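Local coordinates for putative chitobiase (PDB 3HNM), which is of unknown function but is probably a carbohydrate-binding F5/8 type C domain of a putative chitobiase, at residues G17-N25 and E61-G72. Numbering follows the deposited sequence.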
loop_
_atom_site.group_PDB
_atom_site.type_symbol
_atom_site.label_atom_id
_atom_site.label_comp_id
_atom_site.label_asym_id
_atom_site.label_seq_id
_atom_site.Cartn_x
_atom_site.Cartn_y
_atom_site.Cartn_z
ATOM N N GLY A 17 3.362 7.261 13.110
ATOM C CA GLY A 17 4.507 8.077 12.758
ATOM C C GLY A 17 4.684 7.998 11.253
ATOM O O GLY A 17 5.508 8.709 10.675
ATOM N N TRP A 18 3.899 7.124 10.621
ATOM C CA TRP A 18 3.946 6.921 9.172
ATOM C C TRP A 18 3.478 8.134 8.374
ATOM O O TRP A 18 2.873 9.057 8.927
ATOM C CB TRP A 18 3.090 5.725 8.778
ATOM C CG TRP A 18 3.665 4.423 9.161
ATOM C CD1 TRP A 18 4.420 4.148 10.264
ATOM C CD2 TRP A 18 3.461 3.176 8.492
ATOM N NE1 TRP A 18 4.696 2.801 10.324
ATOM C CE2 TRP A 18 4.114 2.184 9.249
ATOM C CE3 TRP A 18 2.785 2.801 7.325
ATOM C CZ2 TRP A 18 4.107 0.846 8.881
ATOM C CZ3 TRP A 18 2.779 1.468 6.957
ATOM C CH2 TRP A 18 3.436 0.505 7.733
ATOM N N SER A 19 3.751 8.115 7.068
ATOM C CA SER A 19 3.375 9.207 6.180
ATOM C C SER A 19 3.881 9.004 4.745
ATOM O O SER A 19 5.088 8.979 4.517
ATOM C CB SER A 19 3.919 10.520 6.737
ATOM O OG SER A 19 5.218 10.330 7.270
ATOM N N VAL A 20 2.961 8.866 3.788
ATOM C CA VAL A 20 3.326 8.662 2.391
ATOM C C VAL A 20 4.151 9.835 1.901
ATOM O O VAL A 20 3.619 10.904 1.583
ATOM C CB VAL A 20 2.082 8.507 1.503
ATOM C CG1 VAL A 20 2.491 8.308 0.059
ATOM C CG2 VAL A 20 1.272 7.320 1.964
ATOM N N ILE A 21 5.462 9.606 1.842
ATOM C CA ILE A 21 6.438 10.608 1.436
ATOM C C ILE A 21 6.609 10.670 -0.082
ATOM O O ILE A 21 7.294 11.550 -0.603
ATOM C CB ILE A 21 7.817 10.345 2.138
ATOM C CG1 ILE A 21 8.727 11.567 1.998
ATOM C CG2 ILE A 21 8.519 9.121 1.526
ATOM C CD1 ILE A 21 10.158 11.317 2.465
ATOM N N ASP A 22 5.995 9.744 -0.806
ATOM C CA ASP A 22 6.097 9.797 -2.256
ATOM C C ASP A 22 5.189 8.826 -2.998
ATOM O O ASP A 22 4.964 7.698 -2.559
ATOM C CB ASP A 22 7.548 9.596 -2.691
ATOM C CG ASP A 22 7.706 9.643 -4.189
ATOM O OD1 ASP A 22 6.860 10.267 -4.852
ATOM O OD2 ASP A 22 8.669 9.067 -4.721
ATOM N N PHE A 23 4.654 9.286 -4.122
ATOM C CA PHE A 23 3.789 8.456 -4.943
ATOM C C PHE A 23 3.773 9.017 -6.363
ATOM O O PHE A 23 4.334 10.085 -6.616
ATOM C CB PHE A 23 2.376 8.396 -4.335
ATOM C CG PHE A 23 1.683 9.734 -4.252
ATOM C CD1 PHE A 23 0.990 10.240 -5.345
ATOM C CD2 PHE A 23 1.737 10.494 -3.088
ATOM C CE1 PHE A 23 0.361 11.483 -5.286
ATOM C CE2 PHE A 23 1.115 11.738 -3.017
ATOM C CZ PHE A 23 0.428 12.228 -4.121
ATOM N N ASN A 24 3.156 8.291 -7.291
ATOM C CA ASN A 24 3.099 8.746 -8.675
ATOM C C ASN A 24 1.683 8.762 -9.251
ATOM O O ASN A 24 1.484 9.170 -10.395
ATOM C CB ASN A 24 4.011 7.877 -9.562
ATOM C CG ASN A 24 3.367 6.551 -9.968
ATOM O OD1 ASN A 24 2.627 5.941 -9.201
ATOM N ND2 ASN A 24 3.666 6.096 -11.171
ATOM N N ASN A 25 0.696 8.332 -8.468
ATOM C CA ASN A 25 -0.672 8.304 -8.980
ATOM C C ASN A 25 -1.770 8.326 -7.912
ATOM O O ASN A 25 -1.822 7.473 -7.023
ATOM C CB ASN A 25 -0.813 7.073 -9.904
ATOM C CG ASN A 25 -2.154 6.995 -10.607
ATOM O OD1 ASN A 25 -3.159 6.732 -9.975
ATOM N ND2 ASN A 25 -2.169 7.221 -11.923
ATOM N N GLU A 61 -4.074 6.593 -16.049
ATOM C CA GLU A 61 -2.614 6.508 -16.180
ATOM C C GLU A 61 -2.117 5.062 -16.272
ATOM O O GLU A 61 -2.614 4.184 -15.578
ATOM C CB GLU A 61 -1.955 7.195 -14.994
ATOM C CG GLU A 61 -2.260 8.680 -14.917
ATOM C CD GLU A 61 -1.471 9.502 -15.922
ATOM O OE1 GLU A 61 -0.913 8.898 -16.866
ATOM O OE2 GLU A 61 -1.411 10.752 -15.770
ATOM N N PRO A 62 -1.124 4.798 -17.135
ATOM C CA PRO A 62 -0.588 3.440 -17.287
ATOM C C PRO A 62 0.249 3.005 -16.091
ATOM O O PRO A 62 0.952 3.806 -15.482
ATOM C CB PRO A 62 0.236 3.537 -18.565
ATOM C CG PRO A 62 0.749 4.927 -18.512
ATOM C CD PRO A 62 -0.477 5.715 -18.087
ATOM N N LEU A 63 0.158 1.726 -15.756
ATOM C CA LEU A 63 0.892 1.180 -14.623
ATOM C C LEU A 63 2.398 1.285 -14.876
ATOM O O LEU A 63 2.822 1.470 -16.014
ATOM C CB LEU A 63 0.454 -0.268 -14.401
ATOM C CG LEU A 63 -1.044 -0.466 -14.097
ATOM C CD1 LEU A 63 -1.411 -1.923 -14.310
ATOM C CD2 LEU A 63 -1.385 -0.035 -12.658
ATOM N N PRO A 64 3.234 1.136 -13.836
ATOM C CA PRO A 64 2.957 0.885 -12.427
ATOM C C PRO A 64 2.791 2.100 -11.540
ATOM O O PRO A 64 3.342 3.175 -11.798
ATOM C CB PRO A 64 4.166 0.095 -12.005
ATOM C CG PRO A 64 5.239 0.899 -12.650
ATOM C CD PRO A 64 4.690 1.151 -14.054
ATOM N N TYR A 65 2.049 1.873 -10.460
ATOM C CA TYR A 65 1.756 2.861 -9.433
ATOM C C TYR A 65 2.586 2.469 -8.227
ATOM O O TYR A 65 2.625 1.295 -7.868
ATOM C CB TYR A 65 0.288 2.777 -9.063
ATOM C CG TYR A 65 -0.655 2.973 -10.216
ATOM C CD1 TYR A 65 -0.295 3.760 -11.303
ATOM C CD2 TYR A 65 -1.963 2.496 -10.149
ATOM C CE1 TYR A 65 -1.216 4.083 -12.284
ATOM C CE2 TYR A 65 -2.897 2.817 -11.124
ATOM C CZ TYR A 65 -2.519 3.619 -12.184
ATOM O OH TYR A 65 -3.448 4.031 -13.105
ATOM N N TYR A 66 3.234 3.434 -7.591
ATOM C CA TYR A 66 4.063 3.112 -6.441
ATOM C C TYR A 66 3.874 4.109 -5.323
ATOM O O TYR A 66 3.367 5.204 -5.530
ATOM C CB TYR A 66 5.521 3.085 -6.852
ATOM C CG TYR A 66 6.109 4.443 -7.011
ATOM C CD1 TYR A 66 6.611 5.129 -5.921
ATOM C CD2 TYR A 66 6.169 5.048 -8.251
ATOM C CE1 TYR A 66 7.168 6.397 -6.063
ATOM C CE2 TYR A 66 6.722 6.317 -8.410
ATOM C CZ TYR A 66 7.224 6.988 -7.314
ATOM O OH TYR A 66 7.798 8.231 -7.476
ATOM N N PHE A 67 4.292 3.723 -4.130
ATOM C CA PHE A 67 4.142 4.578 -2.976
ATOM C C PHE A 67 5.352 4.370 -2.110
ATOM O O PHE A 67 5.884 3.272 -2.070
ATOM C CB PHE A 67 2.919 4.155 -2.194
ATOM C CG PHE A 67 1.657 4.196 -2.973
ATOM C CD1 PHE A 67 0.921 5.364 -3.038
ATOM C CD2 PHE A 67 1.155 3.043 -3.568
ATOM C CE1 PHE A 67 -0.312 5.388 -3.673
ATOM C CE2 PHE A 67 -0.082 3.051 -4.212
ATOM C CZ PHE A 67 -0.818 4.225 -4.261
ATOM N N VAL A 68 5.772 5.406 -1.401
ATOM C CA VAL A 68 6.936 5.296 -0.538
ATOM C C VAL A 68 6.548 5.714 0.867
ATOM O O VAL A 68 6.501 6.900 1.179
ATOM C CB VAL A 68 8.068 6.205 -1.042
ATOM C CG1 VAL A 68 9.316 6.000 -0.207
ATOM C CG2 VAL A 68 8.327 5.931 -2.513
ATOM N N PHE A 69 6.267 4.739 1.717
ATOM C CA PHE A 69 5.857 5.026 3.086
ATOM C C PHE A 69 7.022 5.292 4.008
ATOM O O PHE A 69 7.999 4.560 3.992
ATOM C CB PHE A 69 5.070 3.847 3.614
ATOM C CG PHE A 69 3.959 3.434 2.716
ATOM C CD1 PHE A 69 2.822 4.221 2.596
ATOM C CD2 PHE A 69 4.045 2.261 1.977
ATOM C CE1 PHE A 69 1.787 3.842 1.757
ATOM C CE2 PHE A 69 3.010 1.873 1.132
ATOM C CZ PHE A 69 1.881 2.664 1.022
ATOM N N ASP A 70 6.923 6.337 4.819
ATOM C CA ASP A 70 7.991 6.642 5.768
ATOM C C ASP A 70 7.536 6.259 7.182
ATOM O O ASP A 70 6.820 7.018 7.827
ATOM C CB ASP A 70 8.347 8.130 5.734
ATOM C CG ASP A 70 9.524 8.453 6.623
ATOM O OD1 ASP A 70 9.775 7.647 7.550
ATOM O OD2 ASP A 70 10.190 9.498 6.409
HETATM N N MSE A 71 7.970 5.099 7.670
HETATM C CA MSE A 71 7.565 4.625 8.994
HETATM C C MSE A 71 8.069 5.455 10.163
HETATM O O MSE A 71 7.745 5.161 11.314
HETATM C CB MSE A 71 7.991 3.175 9.179
HETATM C CG MSE A 71 7.202 2.201 8.339
HETATM SE SE MSE A 71 7.939 0.393 8.399
HETATM C CE MSE A 71 7.128 -0.212 10.068
ATOM N N GLY A 72 8.861 6.481 9.863
ATOM C CA GLY A 72 9.381 7.355 10.901
ATOM C C GLY A 72 10.707 6.901 11.478
ATOM O O GLY A 72 11.708 7.620 11.420
#
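Asn24 places CG between its backbone N and carbonyl carbon (chi1 81°), which sets its amide against the backbone at the start of strand 65-71, while Asn25 extends its own, anti to the backbone N (chi1 -175°), over the ring of Tyr65. Asparagine suits the first place because it can both give and accept: Asn24 ND2 donates to Pro64 O at 3.0 Å, and Asn24 OD1 receives Tyr66 N at 3.0 Å from above the carbonyl plane, so the side chain continues the pairing where strand 20-23 has ended. The flat amide of Asn25 stacks on one face of Tyr65, the planes 23° apart, with Leu63 on the opposite face; Asn25 OD1 is taken by the backbone N of Arg56. A hydrogen bond from Tyr65 OH to Glu61 O ties down the far end of the ring. Tyrosine is long enough at 66 to carry a hydroxyl to the neighbouring strand: Tyr66 OH donates to Asp22 OD2 at 3.0 Å, on the syn side but tilted out of the carboxylate plane. Strand 20-23 is an outer strand of the five-stranded sheet in this F5/8 type C beta-sandwich, antiparallel to 65-71, and a classic beta bulge sets Ile21 and Asp22 against Val68. Val20, Phe67 and Phe69 are apolar, as suits the face toward the other sheet; Val20 CG2 meets the Phe69 ring edge at CE1, 3.5 Å away. Just before strand 20-23, Trp18 offers a broad apolar face to selenomethionine Met71, whose CG lies 3.5 Å from the centroid of the five-membered ring of Trp18, a CH-pi contact.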